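PDB 2PX7: 2-C-methyl-D-erythritol 4-phosphate cytidylyltransferase from Thermus thermophilus HB8, which probably catalyses the transfer of a cytidylyl group from CTP to 2-C-methyl-D-erythritol 4-phosphate, releasing diphosphate, in the non-mevalonate route to isoprenoids. Local coordinates for residues Ser96-Leu101 with Glu180-Ala185; Leu106-Val111 with Ala130-Gly135. All blocks are in the same frame, centred on the assembly; numbering follows the deposited sequence.

Interaction 1: residues Ser96-Leu101 with Glu180-Ala185; sequences SVARLL and EAHAYA
His182 reaches out of helix 175-188 and sets its imidazole against three residues of helix 93-103: Val97, Ala98 and Leu101. The axes of the two short segments stay 10.9 Å apart at closest approach and run closer to antiparallel than to parallel, at 131° between their N-to-C directions. At that spacing the backbones do not meet; side chains bridge the distance, the imidazole from one helix and Val97, Ala98 and Leu101 from the other. Even the nearest CA atoms, those of Ala98 and His182, are 6.7 Å apart.

All the direct contacts are van der Waals, and they are shared out round the imidazole. Val97 takes the far end: its CG1 lies 3.4 Å from His182 NE2, a close approach, with the ring carbon CE1 next in line. That methyl stands anti to the backbone N of Val97 (chi1 169°), and the two side chains cross at about a right angle. Ala98 meets another corner, its CB 3.8 Å from His182 ND1. Leu101, one turn further along from Val97, brings CD2 to 3.7 Å from His182 CD2. Each of these methyls comes in obliquely to the ring.

The ring's polar partner comes from outside the two segments. His182 NE2 is hydrogen-bonded to OD1 of Asp195, at the start of helix 195-201, and Val97 also touches Asp195, so this carboxylate sits beside the same end of the ring. Leu198 of that helix packs on His182 as well.

Chemically, then, the imidazole has two jobs in this buried interface. Its ring supplies the surface for three aliphatic side chains, while NE2 spends its hydrogen bond on Asp195, which should limit the ring's rotation; the neighbouring carboxylate would tend to favour a proton on NE2.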
loop_
_atom_site.group_PDB
_atom_site.type_symbol
_atom_site.label_atom_id
_atom_site.label_comp_id
_atom_site.label_asym_id
_atom_site.label_seq_id
_atom_site.Cartn_x
_atom_site.Cartn_y
_atom_site.Cartn_z
ATOM N N SER A 96 -18.516 -3.390 -17.695
ATOM C CA SER A 96 -18.270 -2.055 -18.243
ATOM C C SER A 96 -17.096 -2.067 -19.206
ATOM O O SER A 96 -17.193 -1.468 -20.284
ATOM C CB SER A 96 -18.064 -1.016 -17.148
ATOM O OG SER A 96 -19.223 -0.914 -16.340
ATOM N N VAL A 97 -16.004 -2.755 -18.838
ATOM C CA VAL A 97 -14.848 -2.897 -19.753
ATOM C C VAL A 97 -15.240 -3.517 -21.099
ATOM O O VAL A 97 -14.820 -3.032 -22.152
ATOM C CB VAL A 97 -13.678 -3.736 -19.152
ATOM C CG1 VAL A 97 -12.637 -4.063 -20.240
ATOM C CG2 VAL A 97 -13.020 -3.018 -17.972
ATOM N N ALA A 98 -16.014 -4.604 -21.067
ATOM C CA ALA A 98 -16.479 -5.258 -22.311
ATOM C C ALA A 98 -17.274 -4.292 -23.218
ATOM O O ALA A 98 -17.129 -4.288 -24.444
ATOM C CB ALA A 98 -17.329 -6.515 -21.975
ATOM N N ARG A 99 -18.107 -3.469 -22.597
ATOM C CA ARG A 99 -18.888 -2.469 -23.322
ATOM C C ARG A 99 -18.004 -1.438 -23.979
ATOM O O ARG A 99 -18.130 -1.176 -25.178
ATOM C CB ARG A 99 -19.898 -1.805 -22.393
ATOM C CG ARG A 99 -20.996 -2.782 -21.947
ATOM C CD ARG A 99 -22.000 -2.050 -21.090
ATOM N NE ARG A 99 -22.973 -2.941 -20.471
ATOM C CZ ARG A 99 -24.179 -2.555 -20.056
ATOM N NH1 ARG A 99 -24.572 -1.288 -20.217
ATOM N NH2 ARG A 99 -24.999 -3.439 -19.480
ATOM N N LEU A 100 -17.091 -0.878 -23.192
ATOM C CA LEU A 100 -16.109 0.078 -23.693
ATOM C C LEU A 100 -15.263 -0.509 -24.806
ATOM O O LEU A 100 -14.970 0.161 -25.786
ATOM C CB LEU A 100 -15.212 0.575 -22.548
ATOM C CG LEU A 100 -15.938 1.381 -21.469
ATOM C CD1 LEU A 100 -14.990 1.658 -20.313
ATOM C CD2 LEU A 100 -16.514 2.685 -22.046
ATOM N N LEU A 101 -14.872 -1.763 -24.639
ATOM C CA LEU A 101 -13.984 -2.451 -25.583
ATOM C C LEU A 101 -14.582 -2.576 -26.988
ATOM O O LEU A 101 -13.873 -2.469 -27.989
ATOM C CB LEU A 101 -13.661 -3.844 -25.035
ATOM C CG LEU A 101 -12.502 -4.678 -25.571
ATOM C CD1 LEU A 101 -11.186 -3.866 -25.662
ATOM C CD2 LEU A 101 -12.364 -5.910 -24.669
ATOM N N GLU A 180 -10.361 -11.141 -27.456
ATOM C CA GLU A 180 -10.308 -12.603 -27.291
ATOM C C GLU A 180 -10.508 -13.035 -25.842
ATOM O O GLU A 180 -11.219 -14.002 -25.571
ATOM C CB GLU A 180 -8.986 -13.202 -27.786
ATOM C CG GLU A 180 -8.743 -13.120 -29.279
ATOM C CD GLU A 180 -9.685 -14.009 -30.106
ATOM O OE1 GLU A 180 -10.167 -15.050 -29.600
ATOM O OE2 GLU A 180 -9.920 -13.664 -31.277
ATOM N N ALA A 181 -9.851 -12.329 -24.920
ATOM C CA ALA A 181 -9.949 -12.625 -23.492
ATOM C C ALA A 181 -11.385 -12.474 -22.969
ATOM O O ALA A 181 -11.892 -13.341 -22.244
ATOM C CB ALA A 181 -8.993 -11.735 -22.707
ATOM N N HIS A 182 -12.020 -11.361 -23.311
ATOM C CA HIS A 182 -13.393 -11.134 -22.911
ATOM C C HIS A 182 -14.377 -12.125 -23.574
ATOM O O HIS A 182 -15.322 -12.555 -22.928
ATOM C CB HIS A 182 -13.801 -9.668 -23.130
ATOM C CG HIS A 182 -13.419 -8.765 -21.993
ATOM N ND1 HIS A 182 -14.271 -8.478 -20.950
ATOM C CD2 HIS A 182 -12.259 -8.115 -21.723
ATOM C CE1 HIS A 182 -13.665 -7.670 -20.098
ATOM N NE2 HIS A 182 -12.439 -7.437 -20.543
ATOM N N ALA A 183 -14.123 -12.514 -24.825
ATOM C CA ALA A 183 -14.960 -13.520 -25.519
ATOM C C ALA A 183 -14.908 -14.898 -24.846
ATOM O O ALA A 183 -15.941 -15.548 -24.627
ATOM C CB ALA A 183 -14.557 -13.633 -27.001
ATOM N N TYR A 184 -13.696 -15.339 -24.516
ATOM C CA TYR A 184 -13.503 -16.596 -23.802
ATOM C C TYR A 184 -14.113 -16.540 -22.406
ATOM O O TYR A 184 -14.721 -17.510 -21.957
ATOM C CB TYR A 184 -12.011 -16.927 -23.726
ATOM C CG TYR A 184 -11.682 -18.234 -23.042
ATOM C CD1 TYR A 184 -12.028 -19.461 -23.623
ATOM C CD2 TYR A 184 -11.005 -18.248 -21.828
ATOM C CE1 TYR A 184 -11.700 -20.680 -22.998
ATOM C CE2 TYR A 184 -10.675 -19.451 -21.196
ATOM C CZ TYR A 184 -11.021 -20.664 -21.789
ATOM O OH TYR A 184 -10.711 -21.857 -21.150
ATOM N N ALA A 185 -13.952 -15.406 -21.720
ATOM C CA ALA A 185 -14.544 -15.233 -20.392
ATOM C C ALA A 185 -16.077 -15.310 -20.416
ATOM O O ALA A 185 -16.673 -15.887 -19.519
ATOM C CB ALA A 185 -14.080 -13.951 -19.751
#

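Interaction 2: residues Leu106-Val111 with Ala130-Gly135; sequences LPLVLV and AAQRSG
Leu108, the first residue of strand 108-111, pushes its isobutyl group against the last turn of helix 121-134, where its two methyls divide the work. CD2 lies 3.6 Å from CG of Gln132, the closest approach between the segments. CD1 faces the helix backbone instead, 4.0 Å from the carbonyl O of Ala131 and 4.1 Å from CA of Gln132.

With CG anti to the backbone N (chi1 -153°) the isobutyl group leaves the strand toward the helix, and chi2 (83°) turns CD2 to Gln132 and CD1 to the backbone. Gln132 is folded differently at its root: CG stands beside the backbone N, anti to the carbonyl carbon (chi1 -71°), and beyond it the chain is extended. The two side chains cross at about a right angle, and it is the aliphatic root of the glutamine that lies on the leucine. Ala131 also points its CB toward the strand, though it stays farther off than the glutamine. Further back along the helix, Leu128 also packs on Leu108, while Leu110 rests on Val124 and Val127.

Strand 108-111, helix 121-134 and parallel strand 136-142, with antiparallel strand 165-174 between, form a beta-alpha-beta crossover of the Rossmann-like IspD fold.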
loop_
_atom_site.group_PDB
_atom_site.type_symbol
_atom_site.label_atom_id
_atom_site.label_comp_id
_atom_site.label_asym_id
_atom_site.label_seq_id
_atom_site.Cartn_x
_atom_site.Cartn_y
_atom_site.Cartn_z
ATOM N N LEU A 106 -8.814 1.830 -31.734
ATOM C CA LEU A 106 -7.371 1.688 -31.925
ATOM C C LEU A 106 -6.864 0.303 -31.457
ATOM O O LEU A 106 -7.469 -0.305 -30.574
ATOM C CB LEU A 106 -6.654 2.855 -31.230
ATOM C CG LEU A 106 -7.118 4.221 -31.782
ATOM C CD1 LEU A 106 -6.953 5.327 -30.769
ATOM C CD2 LEU A 106 -6.402 4.576 -33.099
ATOM N N PRO A 107 -5.784 -0.214 -32.079
ATOM C CA PRO A 107 -5.303 -1.577 -31.806
ATOM C C PRO A 107 -4.573 -1.785 -30.477
ATOM O O PRO A 107 -4.124 -2.908 -30.185
ATOM C CB PRO A 107 -4.351 -1.850 -32.972
ATOM C CG PRO A 107 -3.824 -0.509 -33.343
ATOM C CD PRO A 107 -4.982 0.446 -33.132
ATOM N N LEU A 108 -4.462 -0.712 -29.691
ATOM C CA LEU A 108 -3.859 -0.778 -28.364
ATOM C C LEU A 108 -4.793 -0.130 -27.349
ATOM O O LEU A 108 -5.381 0.912 -27.629
ATOM C CB LEU A 108 -2.489 -0.089 -28.377
ATOM C CG LEU A 108 -1.504 -0.617 -27.340
ATOM C CD1 LEU A 108 -0.809 -1.862 -27.822
ATOM C CD2 LEU A 108 -0.483 0.452 -27.015
ATOM N N VAL A 109 -4.960 -0.762 -26.184
ATOM C CA VAL A 109 -5.841 -0.215 -25.148
ATOM C C VAL A 109 -5.144 -0.063 -23.812
ATOM O O VAL A 109 -4.330 -0.887 -23.447
ATOM C CB VAL A 109 -7.144 -1.054 -24.897
ATOM C CG1 VAL A 109 -8.158 -0.769 -25.929
ATOM C CG2 VAL A 109 -6.855 -2.584 -24.786
ATOM N N LEU A 110 -5.516 0.983 -23.080
ATOM C CA LEU A 110 -5.184 1.101 -21.663
ATOM C C LEU A 110 -6.483 1.086 -20.879
ATOM O O LEU A 110 -7.441 1.780 -21.235
ATOM C CB LEU A 110 -4.402 2.380 -21.379
ATOM C CG LEU A 110 -2.990 2.493 -21.983
ATOM C CD1 LEU A 110 -2.475 3.919 -21.858
ATOM C CD2 LEU A 110 -1.985 1.507 -21.328
ATOM N N VAL A 111 -6.537 0.257 -19.846
ATOM C CA VAL A 111 -7.722 0.175 -19.011
ATOM C C VAL A 111 -7.356 0.678 -17.610
ATOM O O VAL A 111 -6.405 0.181 -16.996
ATOM C CB VAL A 111 -8.248 -1.273 -18.905
ATOM C CG1 VAL A 111 -9.646 -1.283 -18.263
ATOM C CG2 VAL A 111 -8.258 -1.946 -20.287
ATOM N N ALA A 130 5.528 -1.040 -22.774
ATOM C CA ALA A 130 5.593 -2.495 -22.609
ATOM C C ALA A 130 4.426 -3.207 -23.303
ATOM O O ALA A 130 4.588 -4.302 -23.848
ATOM C CB ALA A 130 5.666 -2.872 -21.129
ATOM N N ALA A 131 3.252 -2.583 -23.312
ATOM C CA ALA A 131 2.083 -3.179 -23.986
ATOM C C ALA A 131 2.293 -3.241 -25.511
ATOM O O ALA A 131 1.909 -4.223 -26.147
ATOM C CB ALA A 131 0.804 -2.420 -23.647
ATOM N N GLN A 132 2.925 -2.206 -26.075
ATOM C CA GLN A 132 3.250 -2.148 -27.519
ATOM C C GLN A 132 4.110 -3.314 -27.981
ATOM O O GLN A 132 3.965 -3.793 -29.107
ATOM C CB GLN A 132 3.953 -0.827 -27.876
ATOM C CG GLN A 132 3.040 0.391 -27.824
ATOM C CD GLN A 132 3.782 1.734 -27.835
ATOM O OE1 GLN A 132 4.963 1.824 -27.474
ATOM N NE2 GLN A 132 3.071 2.790 -28.220
ATOM N N ARG A 133 5.001 -3.767 -27.105
ATOM C CA ARG A 133 5.938 -4.829 -27.437
ATOM C C ARG A 133 5.364 -6.189 -27.086
ATOM O O ARG A 133 5.482 -7.143 -27.857
ATOM C CB ARG A 133 7.258 -4.633 -26.665
ATOM C CG ARG A 133 8.139 -3.465 -27.158
ATOM C CD ARG A 133 9.343 -3.172 -26.206
ATOM N NE ARG A 133 9.515 -4.186 -25.166
ATOM C CZ ARG A 133 9.465 -3.950 -23.855
ATOM N NH1 ARG A 133 9.279 -2.720 -23.386
ATOM N NH2 ARG A 133 9.614 -4.956 -23.000
ATOM N N SER A 134 4.743 -6.271 -25.916
ATOM C CA SER A 134 4.405 -7.556 -25.320
ATOM C C SER A 134 2.939 -7.943 -25.512
ATOM O O SER A 134 2.589 -9.114 -25.372
ATOM C CB SER A 134 4.738 -7.556 -23.829
ATOM O OG SER A 134 3.742 -6.826 -23.116
ATOM N N GLY A 135 2.093 -6.965 -25.805
ATOM C CA GLY A 135 0.675 -7.222 -25.966
ATOM C C GLY A 135 -0.133 -7.283 -24.694
ATOM O O GLY A 135 -1.344 -7.287 -24.750
#

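Strand 108-111, part of interaction 2, also borders interaction 1. Helix 93-103, which leads into it, carries one half of interaction 1, and Val97 CG2 touches Val111 CG1 at 3.8 Å, so segments 96-101 and 106-111 pack directly although the centres of the two interactions are about 15 Å apart. Helix 175-188 also reaches the strand, with Leu178 against Val109 and Val111. Interaction 2 lies within the span of chain that interaction 1 closes. Of the two, interaction 1 is nearer the probable substrate site: the side chain of Val97 is about 11 Å from that of Lys217, predicted to position 2-C-methyl-D-erythritol 4-phosphate for the nucleophilic attack, whereas interaction 2 lies away from the predicted site residues.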